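Hydrolase family protein (Deinococcus radiodurans R1, PDB 3CNH) is a predicted haloacid dehalogenase-like hydrolase, probably a phosphatase, and binds a sodium ion in this crystal. Local coordinates at residues S135-M140 and Y147-T152; T36-E41 and V65-R70. All blocks are in the same frame, centred on the assembly; numbering follows the deposited sequence.

Contact 1: S135-M140 and Y147-T152; sequences SALGVM and YRLGLT
The short helix 134-137 that follows edge strand 131-133 of the parallel core sheet, and the loop that leaves it, meet helix 144-154 through three aliphatic side chains, Leu137, Val139 and Leu149. One methyl, CD2 of Leu149, makes the close contacts on its side. Leu137 CD1 comes to 3.9 Å from Leu149 CD2, and Leu137 CB approaches that same methyl equally closely, so that CD2 of Leu149 lies against the flank of the Leu137 side chain. The first torsion of Leu149 (chi1 -177°) turns CG directly away from the backbone nitrogen and carries the isobutyl group out from its helix toward the facing segment. From the loop, Val139 CG2 reaches Leu149 CD2 at 3.9 Å. Both pairs cross at a slant, and no hydrogen bond joins the segments. Branched aliphatic residues suit this near-surface seam because they exclude water from one another without needing polar mates. Between Leu137 and Val139 the chain leaves the helix at Gly138, whose positive phi (77°) is easily adopted by a residue without a side chain; the turn lets both neighbours address Leu149. One turn on from Leu149, Leu153 also touches Leu137; one turn back, Met146 touches Val139. Tyr147 and Leu151 pack instead on strand 161-165, the tyrosine reaching helix 168-176 as well, so the helix is anchored to the sheet while Leu149 meets the link from strand 131-133.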
# COMPACT_ATOMS: atom_id res chain seq x y z
N SER A 135 -8.98 1.68 -1.43
CA SER A 135 -10.22 0.88 -1.58
C SER A 135 -11.29 1.30 -0.59
O SER A 135 -12.46 1.02 -0.77
CB SER A 135 -9.92 -0.60 -1.53
OG SER A 135 -9.22 -0.96 -0.34
N ALA A 136 -10.86 1.98 0.47
CA ALA A 136 -11.81 2.54 1.43
C ALA A 136 -12.28 3.94 1.06
O ALA A 136 -13.42 4.30 1.30
CB ALA A 136 -11.18 2.56 2.85
N LEU A 137 -11.37 4.73 0.49
CA LEU A 137 -11.58 6.16 0.25
C LEU A 137 -11.99 6.54 -1.14
O LEU A 137 -12.48 7.65 -1.37
CB LEU A 137 -10.32 6.93 0.64
CG LEU A 137 -10.02 6.83 2.14
CD1 LEU A 137 -8.68 7.49 2.49
CD2 LEU A 137 -11.13 7.40 3.04
N GLY A 138 -11.78 5.64 -2.09
CA GLY A 138 -12.20 5.92 -3.47
C GLY A 138 -11.33 6.86 -4.29
O GLY A 138 -11.71 7.32 -5.37
N VAL A 139 -10.14 7.10 -3.77
CA VAL A 139 -9.07 7.87 -4.46
C VAL A 139 -7.77 7.13 -4.17
O VAL A 139 -7.70 6.35 -3.23
CB VAL A 139 -8.97 9.39 -4.07
CG1 VAL A 139 -10.10 10.18 -4.75
CG2 VAL A 139 -9.03 9.52 -2.58
N MSE A 140 -6.77 7.36 -5.01
CA MSE A 140 -5.49 6.65 -4.91
C MSE A 140 -4.30 7.59 -5.10
O MSE A 140 -4.39 8.60 -5.77
CB MSE A 140 -5.42 5.53 -5.98
CG MSE A 140 -5.28 6.11 -7.32
SE MSE A 140 -5.01 4.71 -8.70
CE MSE A 140 -6.58 4.12 -8.62
N TYR A 147 -3.57 12.71 -0.74
CA TYR A 147 -2.70 13.25 0.31
C TYR A 147 -3.49 14.24 1.18
O TYR A 147 -3.42 14.21 2.42
CB TYR A 147 -1.42 13.89 -0.29
CG TYR A 147 -0.56 12.89 -0.99
CD1 TYR A 147 0.20 12.00 -0.29
CD2 TYR A 147 -0.62 12.75 -2.39
CE1 TYR A 147 0.96 11.03 -0.94
CE2 TYR A 147 0.15 11.80 -3.03
CZ TYR A 147 0.92 10.95 -2.32
OH TYR A 147 1.65 9.99 -3.00
N ARG A 148 -4.24 15.09 0.51
CA ARG A 148 -5.04 16.10 1.21
C ARG A 148 -6.09 15.43 2.09
O ARG A 148 -6.38 15.87 3.19
CB ARG A 148 -5.67 17.10 0.22
CG ARG A 148 -4.61 17.93 -0.53
CD ARG A 148 -5.14 19.13 -1.29
NE ARG A 148 -4.04 20.07 -1.55
CZ ARG A 148 -3.46 20.23 -2.73
NH1 ARG A 148 -3.93 19.61 -3.80
NH2 ARG A 148 -2.46 21.09 -2.86
N LEU A 149 -6.65 14.34 1.59
CA LEU A 149 -7.68 13.61 2.36
C LEU A 149 -7.08 13.01 3.62
O LEU A 149 -7.62 13.08 4.73
CB LEU A 149 -8.32 12.54 1.48
CG LEU A 149 -9.45 11.74 2.11
CD1 LEU A 149 -10.53 12.63 2.80
CD2 LEU A 149 -10.03 10.81 1.01
N GLY A 150 -5.88 12.50 3.49
CA GLY A 150 -5.19 11.88 4.63
C GLY A 150 -4.95 12.92 5.73
O GLY A 150 -5.19 12.70 6.92
N LEU A 151 -4.49 14.08 5.29
CA LEU A 151 -4.24 15.21 6.18
C LEU A 151 -5.54 15.64 6.88
O LEU A 151 -5.57 15.93 8.10
CB LEU A 151 -3.65 16.40 5.43
CG LEU A 151 -2.22 16.18 4.94
CD1 LEU A 151 -1.78 17.35 4.06
CD2 LEU A 151 -1.21 15.93 6.10
N THR A 152 -6.59 15.71 6.10
CA THR A 152 -7.91 16.12 6.61
C THR A 152 -8.44 15.13 7.67
O THR A 152 -8.96 15.53 8.71
CB THR A 152 -8.93 16.27 5.48
OG1 THR A 152 -8.49 17.32 4.59
CG2 THR A 152 -10.32 16.65 6.05

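Contact 2: T36-E41 and V65-R70; sequences TDDFTE and VFYQPR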
# COMPACT_ATOMS: atom_id res chain seq x y z
N THR A 36 -0.62 -15.65 -20.19
CA THR A 36 -0.12 -14.42 -19.57
C THR A 36 -0.54 -13.12 -20.27
O THR A 36 -0.83 -12.13 -19.61
CB THR A 36 1.40 -14.46 -19.33
OG1 THR A 36 2.08 -14.70 -20.56
CG2 THR A 36 1.72 -15.60 -18.34
N ASP A 37 -0.59 -13.13 -21.59
CA ASP A 37 -0.98 -11.91 -22.32
C ASP A 37 -2.42 -11.48 -22.02
O ASP A 37 -2.70 -10.32 -21.73
CB ASP A 37 -0.83 -12.08 -23.83
CG ASP A 37 0.61 -12.00 -24.29
OD1 ASP A 37 1.49 -11.57 -23.51
OD2 ASP A 37 0.83 -12.37 -25.46
N ASP A 38 -3.31 -12.47 -22.06
CA ASP A 38 -4.74 -12.24 -21.83
C ASP A 38 -4.93 -11.80 -20.38
O ASP A 38 -5.65 -10.84 -20.08
CB ASP A 38 -5.57 -13.50 -22.15
CG ASP A 38 -7.06 -13.21 -22.39
OD1 ASP A 38 -7.46 -12.04 -22.47
OD2 ASP A 38 -7.83 -14.20 -22.54
N PHE A 39 -4.24 -12.48 -19.48
CA PHE A 39 -4.33 -12.17 -18.04
C PHE A 39 -3.88 -10.75 -17.75
O PHE A 39 -4.55 -9.99 -17.05
CB PHE A 39 -3.51 -13.20 -17.22
CG PHE A 39 -3.29 -12.83 -15.78
CD1 PHE A 39 -4.30 -12.95 -14.85
CD2 PHE A 39 -2.06 -12.44 -15.34
CE1 PHE A 39 -4.12 -12.64 -13.52
CE2 PHE A 39 -1.87 -12.13 -14.01
CZ PHE A 39 -2.91 -12.24 -13.10
N THR A 40 -2.74 -10.39 -18.32
CA THR A 40 -2.17 -9.06 -18.10
C THR A 40 -3.07 -7.96 -18.63
O THR A 40 -3.27 -6.94 -17.96
CB THR A 40 -0.76 -8.93 -18.70
OG1 THR A 40 0.12 -9.77 -17.94
CG2 THR A 40 -0.24 -7.48 -18.58
N GLU A 41 -3.62 -8.19 -19.80
CA GLU A 41 -4.48 -7.19 -20.45
C GLU A 41 -5.77 -7.00 -19.62
O GLU A 41 -6.24 -5.88 -19.36
CB GLU A 41 -4.73 -7.50 -21.92
CG GLU A 41 -5.33 -6.30 -22.60
CD GLU A 41 -4.71 -4.99 -22.08
OE1 GLU A 41 -5.44 -4.16 -21.46
OE2 GLU A 41 -3.47 -4.82 -22.23
N VAL A 65 -9.61 -13.86 -14.49
CA VAL A 65 -9.27 -15.28 -14.42
C VAL A 65 -10.35 -16.24 -14.82
O VAL A 65 -10.12 -17.11 -15.67
CB VAL A 65 -8.77 -15.66 -12.99
CG1 VAL A 65 -8.38 -17.13 -12.95
CG2 VAL A 65 -7.57 -14.81 -12.60
N PHE A 66 -11.54 -16.07 -14.25
CA PHE A 66 -12.63 -17.04 -14.43
C PHE A 66 -13.61 -16.68 -15.54
O PHE A 66 -14.81 -16.84 -15.41
CB PHE A 66 -13.33 -17.28 -13.10
CG PHE A 66 -12.39 -17.83 -12.04
CD1 PHE A 66 -12.11 -19.19 -12.00
CD2 PHE A 66 -11.75 -16.98 -11.16
CE1 PHE A 66 -11.23 -19.69 -11.05
CE2 PHE A 66 -10.87 -17.47 -10.22
CZ PHE A 66 -10.60 -18.83 -10.17
N TYR A 67 -13.02 -16.29 -16.66
CA TYR A 67 -13.79 -15.92 -17.89
C TYR A 67 -13.88 -17.13 -18.81
O TYR A 67 -14.51 -17.10 -19.89
CB TYR A 67 -13.18 -14.72 -18.64
CG TYR A 67 -11.73 -14.89 -19.02
CD1 TYR A 67 -11.38 -15.45 -20.24
CD2 TYR A 67 -10.71 -14.50 -18.16
CE1 TYR A 67 -10.05 -15.62 -20.59
CE2 TYR A 67 -9.40 -14.67 -18.51
CZ TYR A 67 -9.08 -15.22 -19.72
OH TYR A 67 -7.76 -15.39 -20.03
N GLN A 68 -13.25 -18.20 -18.36
CA GLN A 68 -13.33 -19.51 -19.05
C GLN A 68 -13.18 -20.59 -17.99
O GLN A 68 -12.82 -20.25 -16.87
CB GLN A 68 -12.28 -19.65 -20.15
CG GLN A 68 -10.87 -19.65 -19.67
CD GLN A 68 -9.90 -19.77 -20.83
OE1 GLN A 68 -9.84 -18.89 -21.69
NE2 GLN A 68 -9.18 -20.87 -20.89
N PRO A 69 -13.54 -21.83 -18.31
CA PRO A 69 -13.43 -22.89 -17.29
C PRO A 69 -12.04 -23.08 -16.78
O PRO A 69 -11.09 -23.04 -17.54
CB PRO A 69 -13.90 -24.14 -18.02
CG PRO A 69 -14.77 -23.62 -19.15
CD PRO A 69 -14.10 -22.33 -19.56
N ARG A 70 -11.96 -23.27 -15.48
CA ARG A 70 -10.69 -23.48 -14.77
C ARG A 70 -10.76 -24.70 -13.86
O ARG A 70 -11.82 -25.06 -13.36
CB ARG A 70 -10.36 -22.30 -13.89
CG ARG A 70 -10.19 -20.95 -14.57
CD ARG A 70 -9.14 -20.99 -15.68
NE ARG A 70 -8.96 -19.65 -16.24
CZ ARG A 70 -8.14 -19.33 -17.24
NH1 ARG A 70 -7.44 -20.28 -17.84
NH2 ARG A 70 -8.06 -18.07 -17.66
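Asp38 swings its carboxylate away from its own backbone nitrogen (chi1 -161°) and out from the first turn of helix 36-51, while Tyr67, its CG lodged between backbone N and carbonyl carbon (chi1 56°), sends its ring back from the loop. In the Asp38 conformer described, one of two, OD2 lies 2.8 Å from Tyr67 OH, a provisional approach to that extent. The same oxygen is 3.2 Å from Tyr67 CZ, oblique to the ring, with carboxylate and ring planes 66° apart. Arg42 ties the pair together: it forms a salt bridge with Asp38 OD1, whose charge suits it, and a cation-pi contact with the Tyr67 ring. A tyrosine suits this place by offering both an aromatic surface and a polar end; a leucine here would probably deprive Arg42 of its aromatic partner and leave Asp38 OD2 without the neighbouring hydroxyl. Deeper in, Phe39 and Val65, apolar groups fitted to burial among helices, run side by side, and Val65 CG2 meets the edge of the phenylalanine ring at CE1, 4.2 Å away. Val65 O is gripped side-on by Arg70, at 2.8 Å from NE and 3.0 Å from NH2, with the oxygen in the guanidinium plane. This pair of hydrogen bonds to one carbonyl oxygen pins the loop back on itself just after helix 57-64. Phe39 also packs on Ala29 of helix 22-32, and Val65 on Phe77 of helix 74-83; the contact thus joins the start of helix 36-51 to the loop between helices 57-64 and 74-83.

Overall arrangement
The two contacts lie in different parts of the chain, their centres 31 Å apart and their nearest atoms about 15 Å apart, and share no helix. Contact 1 belongs to the sheet-bearing part, near its edge strand; contact 2 lies among the helices between strands 6-9 and 103-108, a position consistent with the cap of this superfamily. Contact 1 is a surface contact, yet wholly aliphatic, whereas contact 2 is partly buried and layered, with an apolar pair below and a carboxylate and a tyrosine, bridged by Arg42, nearer solvent. Neither includes Asp10, Gly12 or Asp166, which bind the sodium ion.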